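Side-chain contacts in transcription initiation factor tfiid subunit 72/90-100 KDA (Encephalitozoon cuniculi, PDB 2J4B), which probably takes part, as the TAF5 subunit of TFIID, in regulating RNA polymerase II transcription initiation, this chain being its N-terminal NTD2 domain: residues Thr10-Leu15 and Glu59-Asp64; Ile39-Asp44 and Leu119-Lys124; Ile72-Ser77 and Asn87-Thr92. All coordinates share one frame; numbering follows the deposited sequence.

Contact 1 (Thr10-Leu15 and Glu59-Asp64); sequences TSYVSL and EKYRGD
Tyr12 lays one corner of its ring over a face of Tyr61, and Val13, the next residue of helix 8-21, meets the phenol end of the same tyrosine. The two aromatic side chains slide past each other in opposite directions, with ring centroids 5.2 Å apart and planes inclined at 54°. CE2 of Tyr12 does the touching: it lies 3.8 Å from Tyr61 CG, offset toward the rim. Tyr12 reaches this place because its CG stands anti to the backbone N (chi1 178°), which sends the ring out from its helix toward the end of helix 51-61. In Tyr61 it is the carbonyl carbon that CG stands anti to (chi1 -52°), which brings the ring alongside Tyr12, and its opposite face is covered over the centre by CG of Lys60, so aliphatic and aromatic carbon grip the ring from two sides. Val13 crosses Tyr61 at about a right angle, its CG2 branch 3.6 Å from Tyr61 CZ. The polar ends find partners beside the contact: Tyr12 OH bonds to His65 NE2, while Asp64 OD2, lying at the Tyr61 edge in the ring plane, forms a salt bridge with Lys16. Phe57 meets both tyrosine rings, edge-to-face with Tyr12. The result is a small aromatic cluster joining helix 8-21 to the C-terminal part of helix 51-61, an interhelical packing arrangement within the largely helical NTD2 domain of TAF5.

Contact 2 (Ile39-Asp44 and Leu119-Lys124); sequences IHIYFD and LTYILK
Asp44 OD2 lies at the edge of the Tyr121 ring, in its plane, while CG1 of Ile41 comes up obliquely. The carboxylate is itself turned 74° from the ring, so the two flat groups are far from coplanar even though Asp44 OD2 lies level with the phenol. Among the flat groups on the other helix, Phe43 has one face covered over its centre by CG2 of Ile39, and the imidazole of His40 stacks on His129. The polar link is a hydrogen bond from Tyr121 OH to Asp44 OD2, modelled at 2.5 Å, in which the oxygen uses its anti lone pair, the one facing away from OD1. Asp44 and Tyr121 approach from opposite directions; the tyrosine spans the gap because its CG is anti to the backbone N (chi1 170°), carrying the hydroxyl across to helix 34-47. Apolar contact is slighter: Ile41 CG1 sits 3.9 Å from Tyr121 CE2. Lys124 NZ stands 5.6 Å from Asp44 OD2, too far for a salt bridge but near enough that its charge would probably help keep the carboxylate ionised. One long side chain thus bridges helix segments whose axes come no nearer than 12.0 Å and make an angle of 106°. Met8 of helix 8-21 touches both Asp44 and Tyr121, and Ile41 continues onto Tyr12 of that helix and Phe57 of helix 51-61. Leu119, Ile122 and Leu123 pack on Leu114 of helix 104-116, while His129, the partner of His40, closes helix 120-129 just before strand 130-135, which pairs in parallel with strand 98-103.

Contact 3 (Ile72-Ser77 and Asn87-Thr92); sequences IKQFES and NNFAYT
Phe89 and Phe75 form an offset edge-to-face aromatic pair that fastens helix 88-95 to helix 69-75 within the helical NTD2 domain. The edge of Phe89 is directed at the face of Phe75, with centroids 4.9 Å apart and planes at 60°; the shortest carbon separations between these rings are too close to be trusted in detail. CG of Phe89 sits in the crowded position between its backbone N and carbonyl carbon (chi1 77°), which lays one face of the ring against Gln74 and points its edge at Phe75.

A CH-pi contact adds to the pair: CB of Gln74 lies 3.8 Å from the Phe89 centroid, 29° off the ring normal. Beyond it the extended Gln74 chain runs obliquely across the same face and brings its amide nitrogen above the rim. The opposite face of Phe89 is met near its rim by CB of Ala90, its own neighbour in sequence.

Apolar packing completes the join. Phe75 also meets the ring of Phe43 and touches Tyr35 and Ile39 of helix 34-47, while Ala90 rests on Phe43 and Ile78. Across the contact, the edge of the Phe75 ring turns to Ala90, with CE1 of Phe75 4.2 Å from Ala90 CB.

How the contacts relate
Helix 34-47 connects the three contacts. Contacts 1 and 2, centred about 12 Å apart, touch where Tyr12 CB packs 3.6 Å from Ile41 CD1 and Leu15 CD2 meets Ile122 CD1 at 3.7 Å; their segments alternate along the chain, so the two closures interlock. Contact 3 is nested inside the loop closed by contact 2, about 17 Å away between centres, and leans on the same helix, with Ile39 CD1 3.5 Å from Phe75 CD2. Contacts 1 and 3, about 19 Å apart between centres, follow in series and meet through a long, weak ion pair of Arg62 with Glu76. Together they tie early, middle and late helices into one domain.

Contact 1 (Thr10-Leu15 and Glu59-Asp64)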
loop_
_atom_site.group_PDB
_atom_site.type_symbol
_atom_site.label_atom_id
_atom_site.label_comp_id
_atom_site.label_asym_id
_atom_site.label_seq_id
_atom_site.Cartn_x
_atom_site.Cartn_y
_atom_site.Cartn_z
ATOM N N THR A 10 -9.142 7.140 2.964
ATOM C CA THR A 10 -9.470 7.154 4.383
ATOM C C THR A 10 -8.839 5.956 5.096
ATOM O O THR A 10 -8.314 6.098 6.204
ATOM C CB THR A 10 -11.000 7.121 4.596
ATOM O OG1 THR A 10 -11.601 8.231 3.922
ATOM C CG2 THR A 10 -11.348 7.199 6.071
ATOM N N SER A 11 -8.883 4.788 4.448
ATOM C CA SER A 11 -8.412 3.543 5.044
ATOM C C SER A 11 -6.893 3.531 5.153
ATOM O O SER A 11 -6.333 3.001 6.116
ATOM C CB SER A 11 -8.884 2.335 4.221
ATOM O OG SER A 11 -10.302 2.282 4.146
ATOM N N TYR A 12 -6.236 4.110 4.157
ATOM C CA TYR A 12 -4.794 4.255 4.172
ATOM C C TYR A 12 -4.343 5.099 5.362
ATOM O O TYR A 12 -3.499 4.672 6.146
ATOM C CB TYR A 12 -4.331 4.895 2.866
ATOM C CG TYR A 12 -2.843 5.142 2.802
ATOM C CD1 TYR A 12 -1.986 4.172 2.306
ATOM C CD2 TYR A 12 -2.301 6.342 3.225
ATOM C CE1 TYR A 12 -0.633 4.383 2.244
ATOM C CE2 TYR A 12 -0.946 6.566 3.167
ATOM C CZ TYR A 12 -0.115 5.587 2.674
ATOM O OH TYR A 12 1.242 5.806 2.610
ATOM N N VAL A 13 -4.911 6.293 5.488
ATOM C CA VAL A 13 -4.645 7.177 6.627
ATOM C C VAL A 13 -4.889 6.520 7.987
ATOM O O VAL A 13 -4.058 6.603 8.882
ATOM C CB VAL A 13 -5.533 8.447 6.558
ATOM C CG1 VAL A 13 -5.332 9.301 7.804
ATOM C CG2 VAL A 13 -5.239 9.256 5.278
ATOM N N SER A 14 -6.045 5.891 8.144
ATOM C CA SER A 14 -6.432 5.273 9.414
ATOM C C SER A 14 -5.478 4.124 9.800
ATOM O O SER A 14 -5.152 3.939 10.982
ATOM C CB SER A 14 -7.882 4.788 9.323
ATOM O OG SER A 14 -8.076 3.587 10.047
ATOM N N LEU A 15 -5.025 3.372 8.801
ATOM C CA LEU A 15 -3.947 2.408 8.986
ATOM C C LEU A 15 -2.635 3.104 9.327
ATOM O O LEU A 15 -1.971 2.757 10.291
ATOM C CB LEU A 15 -3.764 1.568 7.731
ATOM C CG LEU A 15 -2.577 0.600 7.747
ATOM C CD1 LEU A 15 -2.652 -0.386 8.913
ATOM C CD2 LEU A 15 -2.500 -0.107 6.403
ATOM N N GLU A 59 0.847 12.826 -4.321
ATOM C CA GLU A 59 1.649 13.949 -3.856
ATOM C C GLU A 59 1.610 14.114 -2.341
ATOM O O GLU A 59 2.601 14.513 -1.738
ATOM C CB GLU A 59 1.176 15.249 -4.522
ATOM C CG GLU A 59 1.421 15.318 -6.019
ATOM C CD GLU A 59 2.877 15.110 -6.393
ATOM O OE1 GLU A 59 3.762 15.693 -5.731
ATOM O OE2 GLU A 59 3.136 14.359 -7.362
ATOM N N LYS A 60 0.467 13.818 -1.733
ATOM C CA LYS A 60 0.283 14.050 -0.310
ATOM C C LYS A 60 1.112 13.087 0.523
ATOM O O LYS A 60 1.824 13.510 1.426
ATOM C CB LYS A 60 -1.194 13.933 0.063
ATOM C CG LYS A 60 -1.476 14.160 1.545
ATOM C CD LYS A 60 -2.965 14.141 1.864
ATOM C CE LYS A 60 -3.651 15.421 1.444
ATOM N NZ LYS A 60 -3.970 15.437 -0.016
ATOM N N TYR A 61 1.046 11.797 0.198
ATOM C CA TYR A 61 1.699 10.773 1.004
ATOM C C TYR A 61 2.977 10.185 0.392
ATOM O O TYR A 61 3.507 9.217 0.925
ATOM C CB TYR A 61 0.717 9.636 1.303
ATOM C CG TYR A 61 -0.590 10.102 1.894
ATOM C CD1 TYR A 61 -0.672 10.516 3.217
ATOM C CD2 TYR A 61 -1.745 10.125 1.126
ATOM C CE1 TYR A 61 -1.867 10.954 3.755
ATOM C CE2 TYR A 61 -2.944 10.562 1.651
ATOM C CZ TYR A 61 -3.004 10.972 2.963
ATOM O OH TYR A 61 -4.211 11.414 3.460
ATOM N N ARG A 62 3.485 10.759 -0.696
ATOM C CA ARG A 62 4.714 10.244 -1.319
ATOM C C ARG A 62 5.973 10.399 -0.459
ATOM O O ARG A 62 6.949 9.680 -0.670
ATOM C CB ARG A 62 4.968 10.899 -2.678
ATOM C CG ARG A 62 5.373 12.359 -2.619
ATOM C CD ARG A 62 5.449 12.952 -4.010
ATOM N NE ARG A 62 6.634 12.512 -4.748
ATOM C CZ ARG A 62 6.876 12.817 -6.017
ATOM N NH1 ARG A 62 6.011 13.555 -6.679
ATOM N NH2 ARG A 62 7.974 12.387 -6.621
ATOM N N GLY A 63 5.950 11.333 0.493
ATOM C CA GLY A 63 7.091 11.571 1.380
ATOM C C GLY A 63 7.021 10.743 2.652
ATOM O O GLY A 63 7.839 10.909 3.563
ATOM N N ASP A 64 6.036 9.851 2.723
ATOM C CA ASP A 64 5.897 8.967 3.874
ATOM C C ASP A 64 6.742 7.709 3.686
ATOM O O ASP A 64 6.868 6.884 4.591
ATOM C CB ASP A 64 4.440 8.583 4.070
ATOM C CG ASP A 64 3.566 9.769 4.426
ATOM O OD1 ASP A 64 4.063 10.913 4.430
ATOM O OD2 ASP A 64 2.367 9.559 4.694
#

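Contact 2 (Ile39-Asp44 and Leu119-Lys124)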
loop_
_atom_site.group_PDB
_atom_site.type_symbol
_atom_site.label_atom_id
_atom_site.label_comp_id
_atom_site.label_asym_id
_atom_site.label_seq_id
_atom_site.Cartn_x
_atom_site.Cartn_y
_atom_site.Cartn_z
ATOM N N ILE A 39 0.894 2.656 -3.631
ATOM C CA ILE A 39 0.930 2.556 -5.085
ATOM C C ILE A 39 -0.381 1.965 -5.548
ATOM O O ILE A 39 -0.995 2.447 -6.495
ATOM C CB ILE A 39 2.106 1.666 -5.560
ATOM C CG1 ILE A 39 3.444 2.358 -5.260
ATOM C CG2 ILE A 39 1.992 1.355 -7.054
ATOM C CD1 ILE A 39 3.577 3.745 -5.867
ATOM N N HIS A 40 -0.829 0.926 -4.851
ATOM C CA HIS A 40 -2.034 0.227 -5.262
ATOM C C HIS A 40 -3.262 1.129 -5.239
ATOM O O HIS A 40 -4.134 1.003 -6.094
ATOM C CB HIS A 40 -2.259 -1.035 -4.427
ATOM C CG HIS A 40 -1.606 -2.248 -4.998
ATOM N ND1 HIS A 40 -1.922 -2.742 -6.243
ATOM C CD2 HIS A 40 -0.646 -3.061 -4.501
ATOM C CE1 HIS A 40 -1.192 -3.815 -6.486
ATOM N NE2 HIS A 40 -0.406 -4.028 -5.443
ATOM N N ILE A 41 -3.353 2.001 -4.248
ATOM C CA ILE A 41 -4.429 3.007 -4.217
ATOM C C ILE A 41 -4.333 3.999 -5.389
ATOM O O ILE A 41 -5.329 4.312 -6.047
ATOM C CB ILE A 41 -4.431 3.765 -2.866
ATOM C CG1 ILE A 41 -4.830 2.788 -1.739
ATOM C CG2 ILE A 41 -5.360 4.965 -2.919
ATOM C CD1 ILE A 41 -4.577 3.324 -0.345
ATOM N N TYR A 42 -3.121 4.469 -5.652
ATOM C CA TYR A 42 -2.838 5.324 -6.790
ATOM C C TYR A 42 -3.253 4.687 -8.116
ATOM O O TYR A 42 -3.926 5.308 -8.929
ATOM C CB TYR A 42 -1.352 5.605 -6.811
ATOM C CG TYR A 42 -0.870 6.572 -7.867
ATOM C CD1 TYR A 42 -1.252 7.917 -7.838
ATOM C CD2 TYR A 42 0.013 6.158 -8.862
ATOM C CE1 TYR A 42 -0.792 8.816 -8.783
ATOM C CE2 TYR A 42 0.480 7.062 -9.820
ATOM C CZ TYR A 42 0.069 8.389 -9.765
ATOM O OH TYR A 42 0.519 9.292 -10.697
ATOM N N PHE A 43 -2.830 3.450 -8.346
ATOM C CA PHE A 43 -3.204 2.740 -9.562
ATOM C C PHE A 43 -4.717 2.494 -9.639
ATOM O O PHE A 43 -5.297 2.482 -10.735
ATOM C CB PHE A 43 -2.452 1.417 -9.642
ATOM C CG PHE A 43 -1.019 1.547 -10.099
ATOM C CD1 PHE A 43 -0.425 2.784 -10.268
ATOM C CD2 PHE A 43 -0.257 0.411 -10.333
ATOM C CE1 PHE A 43 0.877 2.885 -10.677
ATOM C CE2 PHE A 43 1.064 0.511 -10.745
ATOM C CZ PHE A 43 1.629 1.743 -10.903
ATOM N N ASP A 44 -5.358 2.304 -8.485
ATOM C CA ASP A 44 -6.798 2.041 -8.456
ATOM C C ASP A 44 -7.647 3.297 -8.749
ATOM O O ASP A 44 -8.691 3.208 -9.408
ATOM C CB ASP A 44 -7.193 1.397 -7.141
ATOM C CG ASP A 44 -7.083 -0.110 -7.182
ATOM O OD1 ASP A 44 -7.261 -0.665 -8.286
ATOM O OD2 ASP A 44 -6.823 -0.760 -6.130
ATOM N N LEU A 119 -11.706 -2.913 7.314
ATOM C CA LEU A 119 -10.949 -2.252 6.258
ATOM C C LEU A 119 -10.866 -3.222 5.085
ATOM O O LEU A 119 -9.801 -3.702 4.706
ATOM C CB LEU A 119 -9.559 -1.826 6.748
ATOM C CG LEU A 119 -9.505 -0.748 7.837
ATOM C CD1 LEU A 119 -8.086 -0.308 8.030
ATOM C CD2 LEU A 119 -10.405 0.460 7.500
ATOM N N THR A 120 -12.038 -3.482 4.521
ATOM C CA THR A 120 -12.274 -4.535 3.551
ATOM C C THR A 120 -11.406 -4.392 2.288
ATOM O O THR A 120 -11.013 -5.381 1.650
ATOM C CB THR A 120 -13.775 -4.538 3.189
ATOM O OG1 THR A 120 -14.106 -5.687 2.408
ATOM C CG2 THR A 120 -14.101 -3.304 2.404
ATOM N N TYR A 121 -11.076 -3.159 1.937
ATOM C CA TYR A 121 -10.261 -2.911 0.755
ATOM C C TYR A 121 -8.798 -3.283 1.003
ATOM O O TYR A 121 -8.134 -3.808 0.110
ATOM C CB TYR A 121 -10.369 -1.455 0.321
ATOM C CG TYR A 121 -9.364 -1.095 -0.737
ATOM C CD1 TYR A 121 -9.650 -1.293 -2.077
ATOM C CD2 TYR A 121 -8.108 -0.598 -0.392
ATOM C CE1 TYR A 121 -8.737 -0.982 -3.050
ATOM C CE2 TYR A 121 -7.176 -0.297 -1.363
ATOM C CZ TYR A 121 -7.499 -0.493 -2.692
ATOM O OH TYR A 121 -6.595 -0.200 -3.673
ATOM N N ILE A 122 -8.287 -2.999 2.204
ATOM C CA ILE A 122 -6.879 -3.268 2.512
ATOM C C ILE A 122 -6.632 -4.767 2.605
ATOM O O ILE A 122 -5.581 -5.240 2.194
ATOM C CB ILE A 122 -6.412 -2.598 3.820
ATOM C CG1 ILE A 122 -6.488 -1.071 3.714
ATOM C CG2 ILE A 122 -4.974 -3.025 4.157
ATOM C CD1 ILE A 122 -5.944 -0.328 4.948
ATOM N N LEU A 123 -7.608 -5.506 3.145
ATOM C CA LEU A 123 -7.540 -6.977 3.241
ATOM C C LEU A 123 -7.566 -7.614 1.865
ATOM O O LEU A 123 -6.962 -8.644 1.646
ATOM C CB LEU A 123 -8.727 -7.542 4.044
ATOM C CG LEU A 123 -8.843 -7.196 5.526
ATOM C CD1 LEU A 123 -10.260 -7.447 6.053
ATOM C CD2 LEU A 123 -7.844 -7.966 6.329
ATOM N N LYS A 124 -8.303 -7.006 0.940
ATOM C CA LYS A 124 -8.346 -7.498 -0.424
ATOM C C LYS A 124 -6.967 -7.373 -1.001
ATOM O O LYS A 124 -6.429 -8.330 -1.552
ATOM C CB LYS A 124 -9.342 -6.709 -1.257
ATOM C CG LYS A 124 -9.556 -7.239 -2.673
ATOM C CD LYS A 124 -10.514 -6.330 -3.450
ATOM C CE LYS A 124 -9.972 -4.881 -3.619
ATOM N NZ LYS A 124 -11.007 -4.003 -4.283
#

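Contact 3 (Ile72-Ser77 and Asn87-Thr92)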
loop_
_atom_site.group_PDB
_atom_site.type_symbol
_atom_site.label_atom_id
_atom_site.label_comp_id
_atom_site.label_asym_id
_atom_site.label_seq_id
_atom_site.Cartn_x
_atom_site.Cartn_y
_atom_site.Cartn_z
ATOM N N ILE A 72 9.321 6.072 -6.567
ATOM C CA ILE A 72 8.261 7.080 -6.521
ATOM C C ILE A 72 8.308 7.992 -7.753
ATOM O O ILE A 72 7.289 8.230 -8.391
ATOM C CB ILE A 72 8.351 7.953 -5.249
ATOM C CG1 ILE A 72 8.180 7.101 -3.986
ATOM C CG2 ILE A 72 7.305 9.061 -5.284
ATOM C CD1 ILE A 72 6.851 6.410 -3.883
ATOM N N LYS A 73 9.490 8.492 -8.098
ATOM C CA LYS A 73 9.620 9.397 -9.237
ATOM C C LYS A 73 9.407 8.699 -10.578
ATOM O O LYS A 73 9.098 9.354 -11.568
ATOM C CB LYS A 73 10.977 10.107 -9.224
ATOM C CG LYS A 73 11.068 11.248 -10.240
ATOM C CD LYS A 73 12.447 11.887 -10.261
ATOM C CE LYS A 73 12.516 12.960 -11.328
ATOM N NZ LYS A 73 12.066 12.442 -12.661
ATOM N N GLN A 74 9.568 7.381 -10.628
ATOM C CA GLN A 74 9.154 6.634 -11.818
ATOM C C GLN A 74 7.626 6.665 -11.964
ATOM O O GLN A 74 7.105 6.850 -13.066
ATOM C CB GLN A 74 9.649 5.188 -11.772
ATOM C CG GLN A 74 10.995 4.943 -12.460
ATOM C CD GLN A 74 11.336 3.460 -12.536
ATOM O OE1 GLN A 74 11.723 2.853 -11.542
ATOM N NE2 GLN A 74 11.170 2.869 -13.714
ATOM N N PHE A 75 6.910 6.510 -10.855
ATOM C CA PHE A 75 5.443 6.501 -10.882
ATOM C C PHE A 75 4.831 7.894 -11.032
ATOM O O PHE A 75 3.734 8.035 -11.543
ATOM C CB PHE A 75 4.885 5.869 -9.616
ATOM C CG PHE A 75 5.215 4.421 -9.461
ATOM C CD1 PHE A 75 4.728 3.486 -10.349
ATOM C CD2 PHE A 75 5.974 3.981 -8.400
ATOM C CE1 PHE A 75 5.015 2.144 -10.176
ATOM C CE2 PHE A 75 6.257 2.659 -8.246
ATOM C CZ PHE A 75 5.779 1.742 -9.130
ATOM N N GLU A 76 5.533 8.914 -10.565
ATOM C CA GLU A 76 5.079 10.300 -10.708
ATOM C C GLU A 76 4.531 10.625 -12.109
ATOM O O GLU A 76 3.551 11.353 -12.231
ATOM C CB GLU A 76 6.230 11.249 -10.359
ATOM C CG GLU A 76 6.079 12.664 -10.880
ATOM C CD GLU A 76 7.395 13.413 -10.883
ATOM O OE1 GLU A 76 7.991 13.571 -9.791
ATOM O OE2 GLU A 76 7.829 13.842 -11.977
ATOM N N SER A 77 5.161 10.080 -13.153
ATOM C CA SER A 77 4.784 10.370 -14.539
ATOM C C SER A 77 3.680 9.465 -15.068
ATOM O O SER A 77 3.291 9.588 -16.222
ATOM C CB SER A 77 6.007 10.254 -15.475
ATOM O OG SER A 77 6.216 8.912 -15.929
ATOM N N ASN A 87 4.455 1.156 -19.326
ATOM C CA ASN A 87 5.596 1.147 -18.428
ATOM C C ASN A 87 5.593 -0.132 -17.590
ATOM O O ASN A 87 4.700 -0.343 -16.746
ATOM C CB ASN A 87 5.544 2.375 -17.527
ATOM C CG ASN A 87 5.701 3.664 -18.305
ATOM O OD1 ASN A 87 6.828 4.064 -18.644
ATOM N ND2 ASN A 87 4.577 4.328 -18.598
ATOM N N ASN A 88 6.581 -0.989 -17.837
ATOM C CA ASN A 88 6.573 -2.341 -17.292
ATOM C C ASN A 88 6.840 -2.385 -15.805
ATOM O O ASN A 88 6.411 -3.319 -15.123
ATOM C CB ASN A 88 7.561 -3.243 -18.035
ATOM C CG ASN A 88 6.953 -3.873 -19.273
ATOM O OD1 ASN A 88 7.660 -4.196 -20.229
ATOM N ND2 ASN A 88 5.630 -4.041 -19.268
ATOM N N PHE A 89 7.542 -1.385 -15.288
ATOM C CA PHE A 89 7.704 -1.309 -13.850
ATOM C C PHE A 89 6.322 -1.052 -13.211
ATOM O O PHE A 89 6.051 -1.542 -12.131
ATOM C CB PHE A 89 8.735 -0.256 -13.447
ATOM C CG PHE A 89 8.220 1.141 -13.515
ATOM C CD1 PHE A 89 7.482 1.677 -12.466
ATOM C CD2 PHE A 89 8.452 1.920 -14.637
ATOM C CE1 PHE A 89 6.989 2.964 -12.546
ATOM C CE2 PHE A 89 7.964 3.210 -14.724
ATOM C CZ PHE A 89 7.234 3.737 -13.683
ATOM N N ALA A 90 5.447 -0.311 -13.891
ATOM C CA ALA A 90 4.087 -0.062 -13.385
ATOM C C ALA A 90 3.156 -1.260 -13.595
ATOM O O ALA A 90 2.341 -1.573 -12.724
ATOM C CB ALA A 90 3.492 1.172 -14.020
ATOM N N TYR A 91 3.276 -1.909 -14.756
ATOM C CA TYR A 91 2.461 -3.071 -15.090
ATOM C C TYR A 91 2.812 -4.233 -14.198
ATOM O O TYR A 91 1.935 -4.888 -13.644
ATOM C CB TYR A 91 2.677 -3.475 -16.552
ATOM C CG TYR A 91 1.761 -4.575 -17.050
ATOM C CD1 TYR A 91 0.469 -4.296 -17.460
ATOM C CD2 TYR A 91 2.201 -5.887 -17.125
ATOM C CE1 TYR A 91 -0.369 -5.303 -17.919
ATOM C CE2 TYR A 91 1.373 -6.904 -17.592
ATOM C CZ TYR A 91 0.097 -6.608 -17.984
ATOM O OH TYR A 91 -0.712 -7.624 -18.441
ATOM N N THR A 92 4.105 -4.488 -14.064
ATOM C CA THR A 92 4.586 -5.575 -13.220
ATOM C C THR A 92 4.123 -5.382 -11.790
ATOM O O THR A 92 3.695 -6.326 -11.140
ATOM C CB THR A 92 6.101 -5.674 -13.245
ATOM O OG1 THR A 92 6.511 -6.145 -14.526
ATOM C CG2 THR A 92 6.588 -6.645 -12.186
#